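4-alpha-glucanotransferase (PDB 5B68) belongs to the amylomaltase (disproportionating enzyme) family, whose members carry a TIM-barrel domain, here joined to an N-terminal beta-sandwich domain. Local coordinates at residues H222-P234 with I284-V296. Sequence-based numbering, arbitrary orientation.
Sequences HAAEPLPPTEDSP and IERNDVYAAKLQV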
ATOM      1  N   HIS A 222      -5.541  -5.595   4.087  1.00 19.38           N
ATOM      2  CA  HIS A 222      -6.735  -5.271   3.334  1.00 19.99           C
ATOM      3  C   HIS A 222      -7.604  -6.525   3.108  1.00 20.22           C
ATOM      4  O   HIS A 222      -7.118  -7.645   2.926  1.00 18.66           O
ATOM      5  CB  HIS A 222      -6.409  -4.735   1.952  1.00 19.43           C
ATOM      6  CG  HIS A 222      -5.345  -3.699   1.869  1.00 17.88           C
ATOM      7  ND1 HIS A 222      -5.467  -2.477   2.480  1.00 18.93           N
ATOM      8  CD2 HIS A 222      -4.178  -3.665   1.173  1.00 19.23           C
ATOM      9  CE1 HIS A 222      -4.408  -1.740   2.180  1.00 19.50           C
ATOM     10  NE2 HIS A 222      -3.590  -2.462   1.442  1.00 21.59           N
ATOM     11  N   ALA A 223      -8.905  -6.318   3.076  1.00 20.52           N
ATOM     12  CA  ALA A 223      -9.826  -7.423   2.901  1.00 21.34           C
ATOM     13  C   ALA A 223      -9.659  -8.086   1.544  1.00 21.12           C
ATOM     14  O   ALA A 223      -9.403  -7.434   0.561  1.00 18.12           O
ATOM     15  CB  ALA A 223     -11.257  -6.953   3.079  1.00 22.90           C
ATOM     16  N   ALA A 224      -9.846  -9.392   1.521  1.00 21.36           N
ATOM     17  CA  ALA A 224      -9.858 -10.142   0.297  1.00 22.44           C
ATOM     18  C   ALA A 224     -11.270 -10.688   0.126  1.00 23.57           C
ATOM     19  O   ALA A 224     -12.207 -10.087   0.568  1.00 24.44           O
ATOM     20  CB  ALA A 224      -8.820 -11.245   0.320  1.00 23.08           C
ATOM     21  N   GLU A 225     -11.410 -11.806  -0.553  1.00 25.60           N
ATOM     22  CA  GLU A 225     -12.700 -12.454  -0.667  1.00 28.07           C
ATOM     23  C   GLU A 225     -13.382 -12.656   0.683  1.00 27.30           C
ATOM     24  O   GLU A 225     -12.724 -12.967   1.643  1.00 29.34           O
ATOM     25  CB  GLU A 225     -12.528 -13.784  -1.391  1.00 32.88           C
ATOM     26  CG  GLU A 225     -12.055 -13.633  -2.825  1.00 37.37           C
ATOM     27  CD  GLU A 225     -10.543 -13.620  -2.982  1.00 41.02           C
ATOM     28  OE1 GLU A 225      -9.836 -13.633  -1.973  1.00 41.31           O
ATOM     29  OE2 GLU A 225     -10.065 -13.580  -4.121  1.00 43.09           O
ATOM     30  N   PRO A 226     -14.697 -12.438   0.749  1.00 25.82           N
ATOM     31  CA  PRO A 226     -15.420 -12.509   1.986  1.00 26.06           C
ATOM     32  C   PRO A 226     -15.695 -13.912   2.492  1.00 26.44           C
ATOM     33  O   PRO A 226     -16.183 -14.047   3.625  1.00 28.03           O
ATOM     34  CB  PRO A 226     -16.763 -11.822   1.655  1.00 25.86           C
ATOM     35  CG  PRO A 226     -16.954 -12.056   0.200  1.00 28.15           C
ATOM     36  CD  PRO A 226     -15.576 -12.211  -0.419  1.00 27.59           C
ATOM     37  N   LEU A 227     -15.417 -14.938   1.701  1.00 29.94           N
ATOM     38  CA  LEU A 227     -15.436 -16.319   2.174  1.00 27.71           C
ATOM     39  C   LEU A 227     -14.447 -17.112   1.337  1.00 26.55           C
ATOM     40  O   LEU A 227     -14.115 -16.681   0.269  1.00 27.30           O
ATOM     41  CB  LEU A 227     -16.835 -16.929   2.122  1.00 32.96           C
ATOM     42  CG  LEU A 227     -17.509 -17.099   0.777  1.00 35.85           C
ATOM     43  CD1 LEU A 227     -18.860 -17.770   0.945  1.00 35.91           C
ATOM     44  CD2 LEU A 227     -17.671 -15.770   0.080  1.00 38.61           C
ATOM     45  N   PRO A 228     -13.978 -18.257   1.800  1.00 30.05           N
ATOM     46  CA  PRO A 228     -12.986 -19.015   1.031  1.00 33.44           C
ATOM     47  C   PRO A 228     -13.579 -19.556  -0.260  1.00 35.66           C
ATOM     48  O   PRO A 228     -14.774 -19.733  -0.260  1.00 39.03           O
ATOM     49  CB  PRO A 228     -12.629 -20.180   1.947  1.00 33.81           C
ATOM     50  CG  PRO A 228     -13.477 -20.071   3.145  1.00 31.10           C
ATOM     51  CD  PRO A 228     -14.469 -18.987   2.970  1.00 29.37           C
ATOM     52  N   PRO A 229     -12.779 -19.821  -1.393  1.00 37.32           N
ATOM     53  CA  PRO A 229     -11.335 -19.606  -1.213  1.00 38.65           C
ATOM     54  C   PRO A 229     -10.888 -18.159  -1.293  1.00 38.90           C
ATOM     55  O   PRO A 229     -11.498 -17.381  -1.989  1.00 36.59           O
ATOM     56  CB  PRO A 229     -10.711 -20.389  -2.357  1.00 38.40           C
ATOM     57  CG  PRO A 229     -11.617 -20.136  -3.467  1.00 43.00           C
ATOM     58  CD  PRO A 229     -12.960 -20.324  -2.848  1.00 41.40           C
ATOM     59  N   THR A 230      -9.799 -17.835  -0.609  1.00 30.70           N
ATOM     60  CA  THR A 230      -9.350 -16.454  -0.462  1.00 32.13           C
ATOM     61  C   THR A 230      -7.875 -16.330  -0.946  1.00 33.07           C
ATOM     62  O   THR A 230      -7.131 -17.315  -0.942  1.00 36.45           O
ATOM     63  CB  THR A 230      -9.635 -15.927   0.972  1.00 34.13           C
ATOM     64  OG1 THR A 230      -9.511 -14.499   0.978  1.00 35.29           O
ATOM     65  CG2 THR A 230      -8.713 -16.555   2.001  1.00 35.42           C
ATOM     66  N   GLU A 231      -7.531 -15.146  -1.431  1.00 31.95           N
ATOM     67  CA  GLU A 231      -6.205 -14.808  -1.964  1.00 33.24           C
ATOM     68  C   GLU A 231      -5.154 -14.883  -0.864  1.00 32.93           C
ATOM     69  O   GLU A 231      -5.309 -14.254   0.179  1.00 30.63           O
ATOM     70  CB  GLU A 231      -6.256 -13.361  -2.529  1.00 30.91           C
ATOM     71  CG  GLU A 231      -5.003 -12.762  -3.098  1.00 34.08           C
ATOM     72  CD  GLU A 231      -4.348 -13.645  -4.148  1.00 37.92           C
ATOM     73  OE1 GLU A 231      -5.054 -14.036  -5.117  1.00 33.04           O
ATOM     74  OE2 GLU A 231      -3.151 -13.975  -3.989  1.00 33.18           O
ATOM     75  N   ASP A 232      -4.108 -15.670  -1.090  1.00 33.82           N
ATOM     76  CA  ASP A 232      -2.939 -15.699  -0.165  1.00 30.48           C
ATOM     77  C   ASP A 232      -2.150 -14.370  -0.139  1.00 27.98           C
ATOM     78  O   ASP A 232      -1.690 -13.933   0.924  1.00 26.10           O
ATOM     79  CB  ASP A 232      -1.955 -16.793  -0.599  1.00 31.72           C
ATOM     80  CG  ASP A 232      -2.464 -18.227  -0.353  1.00 31.34           C
ATOM     81  OD1 ASP A 232      -3.217 -18.504   0.566  1.00 30.40           O
ATOM     82  OD2 ASP A 232      -2.000 -19.124  -1.080  1.00 36.68           O
ATOM     83  N   SER A 233      -1.925 -13.770  -1.307  1.00 24.98           N
ATOM     84  CA  SER A 233      -1.161 -12.510  -1.374  1.00 21.84           C
ATOM     85  C   SER A 233      -1.817 -11.320  -0.684  1.00 27.50           C
ATOM     86  O   SER A 233      -2.883 -10.858  -1.078  1.00 23.45           O
ATOM     87  CB  SER A 233      -0.838 -12.111  -2.784  1.00 22.48           C
ATOM     88  OG  SER A 233       0.009 -10.985  -2.805  1.00 23.83           O
ATOM     89  N   PRO A 234      -1.116 -10.721   0.270  1.00 26.42           N
ATOM     90  CA  PRO A 234      -1.661  -9.482   0.781  1.00 25.01           C
ATOM     91  C   PRO A 234      -1.680  -8.345  -0.249  1.00 23.90           C
ATOM     92  O   PRO A 234      -2.286  -7.302   0.024  1.00 20.48           O
ATOM     93  CB  PRO A 234      -0.708  -9.124   1.908  1.00 27.06           C
ATOM     94  CG  PRO A 234       0.005 -10.357   2.252  1.00 25.71           C
ATOM     95  CD  PRO A 234       0.095 -11.145   1.000  1.00 25.58           C
ATOM     96  N   ILE A 284       0.901 -22.503   5.739  1.00 28.06           N
ATOM     97  CA  ILE A 284      -0.292 -21.883   6.310  1.00 28.51           C
ATOM     98  C   ILE A 284      -1.479 -22.140   5.338  1.00 26.06           C
ATOM     99  O   ILE A 284      -1.314 -21.870   4.147  1.00 27.06           O
ATOM    100  CB  ILE A 284      -0.099 -20.338   6.434  1.00 28.35           C
ATOM    101  CG1 ILE A 284       1.033 -19.945   7.408  1.00 35.86           C
ATOM    102  CG2 ILE A 284      -1.390 -19.685   6.924  1.00 30.25           C
ATOM    103  CD1 ILE A 284       0.746 -20.317   8.835  1.00 35.57           C
ATOM    104  N   GLU A 285      -2.629 -22.557   5.856  1.00 30.45           N
ATOM    105  CA  GLU A 285      -3.875 -22.744   5.037  1.00 31.68           C
ATOM    106  C   GLU A 285      -4.929 -21.770   5.561  1.00 27.75           C
ATOM    107  O   GLU A 285      -5.486 -21.942   6.643  1.00 28.50           O
ATOM    108  CB  GLU A 285      -4.423 -24.198   5.033  1.00 38.07           C
ATOM    109  CG  GLU A 285      -5.712 -24.388   4.193  1.00 39.00           C
ATOM    110  CD  GLU A 285      -5.647 -23.842   2.735  1.00 45.53           C
ATOM    111  OE1 GLU A 285      -5.131 -24.586   1.857  1.00 45.05           O
ATOM    112  OE2 GLU A 285      -6.096 -22.667   2.428  1.00 38.45           O
ATOM    113  N   ARG A 286      -5.168 -20.743   4.756  1.00 25.43           N
ATOM    114  CA  ARG A 286      -6.114 -19.713   5.122  1.00 24.93           C
ATOM    115  C   ARG A 286      -7.529 -20.254   4.973  1.00 26.83           C
ATOM    116  O   ARG A 286      -8.414 -19.900   5.767  1.00 27.56           O
ATOM    117  CB  ARG A 286      -5.908 -18.518   4.245  1.00 25.00           C
ATOM    118  CG  ARG A 286      -4.640 -17.718   4.535  1.00 24.79           C
ATOM    119  CD  ARG A 286      -4.447 -16.624   3.535  1.00 27.94           C
ATOM    120  NE  ARG A 286      -3.308 -15.778   3.912  1.00 25.58           N
ATOM    121  CZ  ARG A 286      -2.020 -16.060   3.704  1.00 26.12           C
ATOM    122  NH1 ARG A 286      -1.103 -15.239   4.158  1.00 23.98           N
ATOM    123  NH2 ARG A 286      -1.619 -17.162   3.080  1.00 24.72           N
ATOM    124  N   ASN A 287      -7.751 -21.127   3.972  1.00 29.55           N
ATOM    125  CA  ASN A 287      -9.179 -21.422   3.618  1.00 28.88           C
ATOM    126  C   ASN A 287      -9.952 -22.102   4.685  1.00 26.69           C
ATOM    127  O   ASN A 287     -11.039 -21.640   5.025  1.00 26.25           O
ATOM    128  CB  ASN A 287      -9.334 -22.091   2.253  1.00 29.60           C
ATOM    129  CG  ASN A 287      -8.931 -21.157   1.125  1.00 33.61           C
ATOM    130  OD1 ASN A 287      -9.091 -19.934   1.238  1.00 31.95           O
ATOM    131  ND2 ASN A 287      -8.406 -21.714   0.035  1.00 34.03           N
ATOM    132  N   ASP A 288      -9.444 -23.181   5.271  1.00 28.39           N
ATOM    133  CA  ASP A 288     -10.248 -23.837   6.352  1.00 30.14           C
ATOM    134  C   ASP A 288     -10.305 -23.036   7.642  1.00 29.78           C
ATOM    135  O   ASP A 288     -11.314 -23.007   8.326  1.00 30.28           O
ATOM    136  CB  ASP A 288      -9.876 -25.319   6.589  1.00 38.70           C
ATOM    137  CG  ASP A 288      -8.406 -25.543   6.840  1.00 41.40           C
ATOM    138  OD1 ASP A 288      -7.610 -24.592   6.919  1.00 39.15           O
ATOM    139  OD2 ASP A 288      -8.027 -26.722   6.933  1.00 46.38           O
ATOM    140  N   VAL A 289      -9.228 -22.324   7.944  1.00 27.25           N
ATOM    141  CA  VAL A 289      -9.260 -21.375   9.090  1.00 28.94           C
ATOM    142  C   VAL A 289     -10.351 -20.291   8.894  1.00 21.95           C
ATOM    143  O   VAL A 289     -11.144 -20.020   9.809  1.00 23.70           O
ATOM    144  CB  VAL A 289      -7.888 -20.670   9.331  1.00 27.72           C
ATOM    145  CG1 VAL A 289      -8.004 -19.677  10.504  1.00 27.64           C
ATOM    146  CG2 VAL A 289      -6.799 -21.715   9.670  1.00 32.97           C
ATOM    147  N   TYR A 290     -10.432 -19.780   7.683  1.00 25.72           N
ATOM    148  CA  TYR A 290     -11.372 -18.654   7.423  1.00 23.80           C
ATOM    149  C   TYR A 290     -12.822 -19.154   7.521  1.00 24.89           C
ATOM    150  O   TYR A 290     -13.662 -18.561   8.208  1.00 24.62           O
ATOM    151  CB  TYR A 290     -11.093 -18.076   6.039  1.00 25.62           C
ATOM    152  CG  TYR A 290     -11.691 -16.711   5.742  1.00 24.01           C
ATOM    153  CD1 TYR A 290     -12.130 -15.864   6.747  1.00 23.83           C
ATOM    154  CD2 TYR A 290     -11.819 -16.302   4.420  1.00 24.45           C
ATOM    155  CE1 TYR A 290     -12.661 -14.586   6.424  1.00 23.98           C
ATOM    156  CE2 TYR A 290     -12.304 -15.029   4.102  1.00 27.58           C
ATOM    157  CZ  TYR A 290     -12.740 -14.194   5.110  1.00 24.32           C
ATOM    158  OH  TYR A 290     -13.222 -12.940   4.742  1.00 28.81           O
ATOM    159  N   ALA A 291     -13.051 -20.265   6.843  1.00 27.72           N
ATOM    160  CA  ALA A 291     -14.377 -20.897   6.873  1.00 27.60           C
ATOM    161  C   ALA A 291     -14.816 -21.169   8.293  1.00 26.96           C
ATOM    162  O   ALA A 291     -15.939 -20.899   8.653  1.00 25.62           O
ATOM    163  CB  ALA A 291     -14.401 -22.170   6.022  1.00 27.68           C
ATOM    164  N   ALA A 292     -13.912 -21.669   9.128  1.00 28.37           N
ATOM    165  CA  ALA A 292     -14.251 -21.935  10.513  1.00 25.60           C
ATOM    166  C   ALA A 292     -14.511 -20.678  11.360  1.00 27.07           C
ATOM    167  O   ALA A 292     -15.473 -20.592  12.131  1.00 24.59           O
ATOM    168  CB  ALA A 292     -13.155 -22.799  11.132  1.00 27.12           C
ATOM    169  N   LYS A 293     -13.659 -19.643  11.196  1.00 23.57           N
ATOM    170  CA  LYS A 293     -13.954 -18.390  11.858  1.00 24.01           C
ATOM    171  C   LYS A 293     -15.322 -17.804  11.429  1.00 21.16           C
ATOM    172  O   LYS A 293     -16.045 -17.300  12.241  1.00 22.87           O
ATOM    173  CB  LYS A 293     -12.831 -17.377  11.603  1.00 23.15           C
ATOM    174  CG  LYS A 293     -11.533 -17.721  12.376  1.00 25.46           C
ATOM    175  CD  LYS A 293     -10.516 -16.584  12.322  1.00 25.46           C
ATOM    176  CE  LYS A 293      -9.183 -16.977  13.044  1.00 25.45           C
ATOM    177  NZ  LYS A 293      -8.332 -15.779  13.241  1.00 25.26           N
ATOM    178  N   LEU A 294     -15.593 -17.847  10.136  1.00 21.60           N
ATOM    179  CA  LEU A 294     -16.832 -17.226   9.605  1.00 23.98           C
ATOM    180  C   LEU A 294     -18.053 -17.916  10.234  1.00 26.25           C
ATOM    181  O   LEU A 294     -19.027 -17.276  10.650  1.00 29.23           O
ATOM    182  CB  LEU A 294     -16.867 -17.281   8.096  1.00 25.18           C
ATOM    183  CG  LEU A 294     -15.929 -16.285   7.411  1.00 24.83           C
ATOM    184  CD1 LEU A 294     -15.552 -16.650   5.992  1.00 28.05           C
ATOM    185  CD2 LEU A 294     -16.536 -14.895   7.543  1.00 29.59           C
ATOM    186  N   GLN A 295     -17.958 -19.229  10.377  1.00 27.99           N
ATOM    187  CA  GLN A 295     -19.013 -19.979  11.018  1.00 31.65           C
ATOM    188  C   GLN A 295     -19.240 -19.558  12.464  1.00 27.88           C
ATOM    189  O   GLN A 295     -20.367 -19.394  12.910  1.00 26.56           O
ATOM    190  CB  GLN A 295     -18.719 -21.467  10.945  1.00 35.36           C
ATOM    191  CG  GLN A 295     -19.766 -22.287  11.663  1.00 42.19           C
ATOM    192  CD  GLN A 295     -19.539 -23.758  11.430  1.00 51.08           C
ATOM    193  OE1 GLN A 295     -20.454 -24.476  11.018  1.00 54.74           O
ATOM    194  NE2 GLN A 295     -18.295 -24.208  11.633  1.00 46.84           N
ATOM    195  N   VAL A 296     -18.165 -19.367  13.223  1.00 25.43           N
ATOM    196  CA  VAL A 296     -18.314 -18.889  14.557  1.00 23.82           C
ATOM    197  C   VAL A 296     -18.846 -17.455  14.591  1.00 23.74           C
ATOM    198  O   VAL A 296     -19.678 -17.114  15.458  1.00 24.78           O
ATOM    199  CB  VAL A 296     -16.935 -18.916  15.310  1.00 25.49           C
ATOM    200  CG1 VAL A 296     -17.046 -18.273  16.670  1.00 23.71           C
ATOM    201  CG2 VAL A 296     -16.432 -20.362  15.351  1.00 26.42           C
TER
HETATM  202  O   HOH W   1     -11.195 -11.259   3.258  1.00 23.61           O
HETATM  203  O   HOH W   2     -15.534 -12.049   5.415  1.00 30.28           O
HETATM  204  O   HOH W   3      -7.523 -19.800  -2.619  1.00 47.47           O
HETATM  205  O   HOH W   4      -3.212 -20.402   2.538  1.00 31.86           O
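Tyr290 and Asn287, one turn apart on helix 286-301, present a ring and an amide to the loop that follows strand 215-218 of the TIM barrel, and the loop packs against both. The Tyr290 ring reaches into the bend at 225-230 because chi1 of -165° turns CG anti to the backbone N. Glu225 O lies at the ring edge, 3.2 Å from Tyr290 CE2, while Leu294 CD1 sits over one face. The Thr230 and Tyr290 side chains cross at about a right angle, bringing Thr230 CG2 within 3.9 Å of Tyr290 CD2. Pro228 wedges its ring beside the tyrosine, its CG 3.7 Å from Ala291 CB and its CD against Leu294 CD1. Waters link Tyr290 OH to the carbonyls of Glu225 and Pro226. Just past the cis peptide before Pro229, Thr230 N donates to Asn287 OD1 (2.9 Å), tilted 25° from the carbonyl plane. At the helix start Glu285, at the N-cap, accepts from Asn287 N through OE2. The extended Arg286 side chain carries its guanidinium under Asp232 O, which lies over one face, and NH1 donates a hydrogen bond to Trp673 O. Arg286 NH2 makes a long salt bridge to Asp232 OD1 (3.3 Å), approaching from above the carboxylate plane.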